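Local coordinates for protein ulvan Lyase-PL25 (Pseudoalteromonas sp. PLSV, PDB 5UAM) that degrades ulvan, the sulfated main polysaccharide of green-seaweed cell walls, as a beta-propeller lyase of family PL25, at residues Y54-G59 with I112-G117; M104-E109 with R145-S150. One frame throughout, in Å; residues are numbered along the deposited sequence.

Contact 1 of 2, residues Y54-G59 with I112-G117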
loop_
_atom_site.group_PDB
_atom_site.type_symbol
_atom_site.label_atom_id
_atom_site.label_comp_id
_atom_site.label_asym_id
_atom_site.label_seq_id
_atom_site.Cartn_x
_atom_site.Cartn_y
_atom_site.Cartn_z
ATOM N N TYR A 54 11.669 -5.565 -10.977
ATOM C CA TYR A 54 12.073 -4.270 -10.470
ATOM C C TYR A 54 11.516 -4.102 -9.071
ATOM O O TYR A 54 10.362 -4.438 -8.823
ATOM C CB TYR A 54 11.525 -3.160 -11.368
ATOM C CG TYR A 54 11.969 -3.306 -12.805
ATOM C CD1 TYR A 54 11.210 -4.040 -13.710
ATOM C CD2 TYR A 54 13.160 -2.744 -13.252
ATOM C CE1 TYR A 54 11.613 -4.188 -15.039
ATOM C CE2 TYR A 54 13.579 -2.893 -14.572
ATOM C CZ TYR A 54 12.802 -3.620 -15.455
ATOM O OH TYR A 54 13.196 -3.795 -16.754
ATOM N N VAL A 55 12.327 -3.572 -8.163
ATOM C CA VAL A 55 11.950 -3.452 -6.759
ATOM C C VAL A 55 12.329 -2.069 -6.251
ATOM O O VAL A 55 13.372 -1.523 -6.633
ATOM C CB VAL A 55 12.611 -4.551 -5.909
ATOM C CG1 VAL A 55 12.161 -5.944 -6.410
ATOM C CG2 VAL A 55 14.135 -4.445 -5.927
ATOM N N SER A 56 11.472 -1.494 -5.406
ATOM C CA SER A 56 11.745 -0.188 -4.816
ATOM C C SER A 56 11.389 -0.175 -3.335
ATOM O O SER A 56 10.478 -0.870 -2.874
ATOM C CB SER A 56 11.018 0.937 -5.550
ATOM O OG SER A 56 9.620 0.913 -5.312
ATOM N N TYR A 57 12.124 0.644 -2.588
ATOM C CA TYR A 57 11.973 0.718 -1.136
ATOM C C TYR A 57 12.566 2.048 -0.669
ATOM O O TYR A 57 13.241 2.755 -1.417
ATOM C CB TYR A 57 12.668 -0.477 -0.429
ATOM C CG TYR A 57 14.157 -0.446 -0.649
ATOM C CD1 TYR A 57 14.721 -0.907 -1.839
ATOM C CD2 TYR A 57 15.007 0.114 0.301
ATOM C CE1 TYR A 57 16.080 -0.796 -2.070
ATOM C CE2 TYR A 57 16.383 0.217 0.080
ATOM C CZ TYR A 57 16.905 -0.238 -1.115
ATOM O OH TYR A 57 18.265 -0.145 -1.339
ATOM N N GLN A 58 12.319 2.373 0.599
ATOM C CA GLN A 58 12.803 3.612 1.196
ATOM C C GLN A 58 14.174 3.400 1.838
ATOM O O GLN A 58 14.335 2.576 2.744
ATOM C CB GLN A 58 11.782 4.039 2.239
ATOM C CG GLN A 58 12.128 5.266 2.998
ATOM C CD GLN A 58 11.086 5.528 4.041
ATOM O OE1 GLN A 58 10.044 6.106 3.759
ATOM N NE2 GLN A 58 11.330 5.062 5.248
ATOM N N GLY A 59 15.152 4.174 1.372
ATOM C CA GLY A 59 16.521 4.101 1.815
ATOM C C GLY A 59 16.934 5.321 2.614
ATOM O O GLY A 59 16.095 6.050 3.157
ATOM N N ILE A 112 10.416 3.937 -16.342
ATOM C CA ILE A 112 10.045 3.564 -14.988
ATOM C C ILE A 112 9.746 4.843 -14.226
ATOM O O ILE A 112 10.570 5.768 -14.189
ATOM C CB ILE A 112 11.164 2.750 -14.323
ATOM C CG1 ILE A 112 11.500 1.536 -15.203
ATOM C CG2 ILE A 112 10.759 2.300 -12.919
ATOM C CD1 ILE A 112 12.832 0.959 -14.952
ATOM N N HIS A 113 8.565 4.898 -13.624
ATOM C CA HIS A 113 8.123 6.026 -12.828
ATOM C C HIS A 113 8.146 5.651 -11.361
ATOM O O HIS A 113 7.755 4.544 -10.993
ATOM C CB HIS A 113 6.686 6.367 -13.186
ATOM C CG HIS A 113 6.528 6.850 -14.583
ATOM N ND1 HIS A 113 6.354 8.175 -14.906
ATOM C CD2 HIS A 113 6.565 6.176 -15.754
ATOM C CE1 HIS A 113 6.259 8.296 -16.217
ATOM N NE2 HIS A 113 6.379 7.092 -16.751
ATOM N N ILE A 114 8.592 6.595 -10.536
ATOM C CA ILE A 114 8.627 6.437 -9.092
ATOM C C ILE A 114 7.883 7.627 -8.487
ATOM O O ILE A 114 8.235 8.781 -8.736
ATOM C CB ILE A 114 10.069 6.335 -8.559
ATOM C CG1 ILE A 114 10.720 5.029 -9.041
ATOM C CG2 ILE A 114 10.100 6.441 -7.035
ATOM C CD1 ILE A 114 10.212 3.789 -8.382
ATOM N N PHE A 115 6.827 7.347 -7.733
ATOM C CA PHE A 115 6.089 8.354 -6.982
ATOM C C PHE A 115 6.496 8.216 -5.520
ATOM O O PHE A 115 6.582 7.099 -5.012
ATOM C CB PHE A 115 4.585 8.114 -7.163
ATOM C CG PHE A 115 4.159 8.098 -8.599
ATOM C CD1 PHE A 115 3.835 9.267 -9.265
ATOM C CD2 PHE A 115 4.100 6.917 -9.291
ATOM C CE1 PHE A 115 3.437 9.252 -10.591
ATOM C CE2 PHE A 115 3.706 6.893 -10.625
ATOM C CZ PHE A 115 3.379 8.061 -11.268
ATOM N N TYR A 116 6.799 9.328 -4.862
ATOM C CA TYR A 116 7.445 9.230 -3.558
ATOM C C TYR A 116 7.411 10.580 -2.850
ATOM O O TYR A 116 7.067 11.608 -3.436
ATOM C CB TYR A 116 8.906 8.801 -3.737
ATOM C CG TYR A 116 9.784 9.893 -4.319
ATOM C CD1 TYR A 116 9.785 10.175 -5.682
ATOM C CD2 TYR A 116 10.590 10.675 -3.503
ATOM C CE1 TYR A 116 10.573 11.191 -6.202
ATOM C CE2 TYR A 116 11.369 11.691 -4.015
ATOM C CZ TYR A 116 11.352 11.952 -5.360
ATOM O OH TYR A 116 12.137 12.973 -5.859
ATOM N N GLY A 117 7.792 10.575 -1.581
ATOM C CA GLY A 117 8.186 11.782 -0.894
ATOM C C GLY A 117 7.095 12.542 -0.157
ATOM O O GLY A 117 7.424 13.431 0.627
#

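Contact 2 of 2, residues M104-E109 with R145-S150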
loop_
_atom_site.group_PDB
_atom_site.type_symbol
_atom_site.label_atom_id
_atom_site.label_comp_id
_atom_site.label_asym_id
_atom_site.label_seq_id
_atom_site.Cartn_x
_atom_site.Cartn_y
_atom_site.Cartn_z
ATOM N N MET A 104 5.901 2.367 -7.704
ATOM C CA MET A 104 6.477 2.211 -9.038
ATOM C C MET A 104 5.419 1.964 -10.111
ATOM O O MET A 104 4.377 1.369 -9.852
ATOM C CB MET A 104 7.423 0.994 -9.039
ATOM C CG MET A 104 8.244 0.839 -10.282
ATOM S SD MET A 104 9.126 -0.766 -10.224
ATOM C CE MET A 104 10.145 -0.516 -8.788
ATOM N N LEU A 105 5.713 2.405 -11.341
ATOM C CA LEU A 105 4.916 2.095 -12.519
ATOM C C LEU A 105 5.824 2.090 -13.746
ATOM O O LEU A 105 6.661 2.986 -13.896
ATOM C CB LEU A 105 3.786 3.131 -12.685
ATOM C CG LEU A 105 2.817 2.920 -13.846
ATOM C CD1 LEU A 105 1.438 3.407 -13.461
ATOM C CD2 LEU A 105 3.291 3.655 -15.107
ATOM N N ILE A 106 5.632 1.127 -14.643
ATOM C CA ILE A 106 6.356 1.093 -15.921
ATOM C C ILE A 106 5.381 1.495 -17.021
ATOM O O ILE A 106 4.339 0.849 -17.190
ATOM C CB ILE A 106 6.970 -0.286 -16.219
ATOM C CG1 ILE A 106 7.887 -0.701 -15.081
ATOM C CG2 ILE A 106 7.694 -0.255 -17.583
ATOM C CD1 ILE A 106 8.495 -2.101 -15.261
ATOM N N ASP A 107 5.684 2.566 -17.752
ATOM C CA ASP A 107 4.762 3.043 -18.773
ATOM C C ASP A 107 4.910 2.252 -20.075
ATOM O O ASP A 107 5.799 1.411 -20.232
ATOM C CB ASP A 107 4.830 4.570 -18.926
ATOM C CG ASP A 107 6.061 5.072 -19.635
ATOM O OD1 ASP A 107 6.669 4.344 -20.451
ATOM O OD2 ASP A 107 6.427 6.249 -19.374
ATOM N N ASP A 108 4.005 2.511 -21.021
ATOM C CA ASP A 108 3.986 1.779 -22.284
ATOM C C ASP A 108 5.197 2.058 -23.173
ATOM O O ASP A 108 5.383 1.352 -24.171
ATOM C CB ASP A 108 2.728 2.131 -23.060
ATOM C CG ASP A 108 1.538 1.297 -22.658
ATOM O OD1 ASP A 108 1.624 0.501 -21.686
ATOM O OD2 ASP A 108 0.500 1.449 -23.335
ATOM N N GLU A 109 6.012 3.064 -22.868
ATOM C CA GLU A 109 7.268 3.258 -23.572
ATOM C C GLU A 109 8.451 2.701 -22.817
ATOM O O GLU A 109 9.589 2.824 -23.278
ATOM C CB GLU A 109 7.482 4.733 -23.927
ATOM C CG GLU A 109 6.569 5.207 -25.062
ATOM C CD GLU A 109 6.739 4.428 -26.386
ATOM O OE1 GLU A 109 7.881 4.059 -26.785
ATOM O OE2 GLU A 109 5.703 4.190 -27.048
ATOM N N ARG A 145 15.974 6.828 -19.386
ATOM C CA ARG A 145 15.901 5.941 -20.534
ATOM C C ARG A 145 14.964 4.789 -20.208
ATOM O O ARG A 145 14.828 4.403 -19.043
ATOM C CB ARG A 145 17.290 5.371 -20.884
ATOM C CG ARG A 145 18.285 6.438 -21.302
ATOM C CD ARG A 145 19.661 5.829 -21.586
ATOM N NE ARG A 145 19.630 4.840 -22.653
ATOM N N PRO A 146 14.331 4.193 -21.220
ATOM C CA PRO A 146 13.458 3.042 -20.953
ATOM C C PRO A 146 14.257 1.874 -20.395
ATOM O O PRO A 146 15.379 1.609 -20.829
ATOM C CB PRO A 146 12.877 2.716 -22.336
ATOM C CG PRO A 146 12.972 3.983 -23.091
ATOM C CD PRO A 146 14.252 4.614 -22.624
ATOM N N TYR A 147 13.666 1.204 -19.401
ATOM C CA TYR A 147 14.187 -0.038 -18.823
ATOM C C TYR A 147 15.553 0.114 -18.175
ATOM O O TYR A 147 16.259 -0.875 -17.989
ATOM C CB TYR A 147 14.160 -1.185 -19.843
ATOM C CG TYR A 147 12.752 -1.432 -20.292
ATOM C CD1 TYR A 147 11.823 -1.915 -19.394
ATOM C CD2 TYR A 147 12.335 -1.124 -21.580
ATOM C CE1 TYR A 147 10.517 -2.102 -19.744
ATOM C CE2 TYR A 147 11.003 -1.310 -21.956
ATOM C CZ TYR A 147 10.105 -1.798 -21.017
ATOM O OH TYR A 147 8.785 -2.010 -21.324
ATOM N N ASP A 148 15.934 1.334 -17.814
ATOM C CA ASP A 148 17.255 1.620 -17.264
ATOM C C ASP A 148 17.029 2.297 -15.919
ATOM O O ASP A 148 16.549 3.431 -15.866
ATOM C CB ASP A 148 18.027 2.541 -18.215
ATOM C CG ASP A 148 19.428 2.864 -17.734
ATOM O OD1 ASP A 148 19.711 2.691 -16.540
ATOM O OD2 ASP A 148 20.262 3.331 -18.553
ATOM N N ILE A 149 17.355 1.596 -14.830
ATOM C CA ILE A 149 17.084 2.101 -13.490
ATOM C C ILE A 149 18.214 2.932 -12.910
ATOM O O ILE A 149 18.151 3.298 -11.732
ATOM C CB ILE A 149 16.744 0.966 -12.513
ATOM C CG1 ILE A 149 17.893 -0.022 -12.383
ATOM C CG2 ILE A 149 15.435 0.306 -12.940
ATOM C CD1 ILE A 149 17.749 -0.878 -11.110
ATOM N N SER A 150 19.246 3.237 -13.705
ATOM C CA SER A 150 20.445 3.873 -13.156
ATOM C C SER A 150 20.404 5.396 -13.153
ATOM O O SER A 150 21.205 6.014 -12.437
ATOM C CB SER A 150 21.700 3.390 -13.893
ATOM O OG SER A 150 21.750 3.870 -15.229
#

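Contact 1 of 2, residues Y54-G59 with I112-G117
Tyr-54 and Ile-112 make the closer half of this buried contact, with the terminal methyl CD1 of Ile-112 coming up obliquely to one side of the phenol ring. It lies 3.9 Å from Tyr-54 CE2 and 4.1 Å from Tyr-54 CD2, and the two side chains cross at about a right angle. Ile-112 reaches so far because its CG1-CD1 arm is extended (chi2 159°), which carries the methyl away from its own strand. One pair further on, Ser-56 meets Ile-114 through its CB, a van der Waals touch at 4.1 Å from Ile-114 CD1, while its hydroxyl is hydrogen-bonded to Ala-45 O, just before the neighbouring strand 46-49. The side chain of Met-104, from strand 103-106 beside 112-116, reaches between the sheets to touch Tyr-54, Ser-56 and Ile-112. Past Ser-56 the contact gives out, and Gln-58 stays clear of residues 112-117. This looser end is no solvent face, since Gln-58 is buried and its NE2 bonds to Asn-98 OD1, on a residue that probably binds substrate. Strands 52-58 and 112-116 run in roughly the same direction but belong to different four-stranded antiparallel sheets, each being second in its sheet. Side chains interleaved between the facing sheets of successive four-stranded units are characteristic of neighbouring blades in a beta-propeller.

Contact 2 of 2, residues M104-E109 with R145-S150
Pro-146 and Tyr-147 meet Glu-109 and Ile-106 from the two central positions of a type II beta turn, Arg-145 to Asp-148. At its start Arg-145 O receives a weak bond from Asp-148 N (3.5 Å) and a hydrogen bond from Ser-143 OG. Pro-146 brings CB and CG of its ring up to the carbonyl oxygen of Glu-109, at 3.4 Å and 3.6 Å from Glu-109 O. Tyr-147 takes the positive phi (62°) of the third turn position; its side chain crosses that of Ile-106 at about a right angle, CE1 lying 4.0 Å from Ile-106 CG2 in an oblique approach. Asp-148 then forms an Asx turn: its OD1 accepts both Ser-150 N (2.9 Å, 162°) and Ser-150 OG (2.7 Å). Ile-149 is buried, and its O accepts from Trp-152 NE1. The facing loop has its own Asx turn, in which Glu-109 N reaches Asp-107 OD1 (2.8 Å) from above the carboxylate plane. The contact thus sits at one end of a propeller blade, where the link between strands 103-106 and 112-116 meets the link between 139-143 and 152-154; Tyr-147 and Ile-106 also touch strands 46-49 and 52-58 of the blade before.

How the contacts relate
From the N terminus, the chain first lays down 54-59 in one blade, then 104-109 and 112-117 as successive strand regions of the next, and finally 145-150 in that blade's outer loop. Contact 1 closes a loop of 52 residues from blade to blade, while contact 2 closes one of 35 residues within a single blade; their segments alternate, so the loops cross. Strands 103-106 and 112-116 couple them through probable hydrogen bonds from His-113 N to Leu-105 O (2.7 Å) and between His-113 NE2 and Asp-107 OD2. Packing of Ile-112 on Ile-149 and of Tyr-54 on Tyr-147 joins the interblade layer to the loop end.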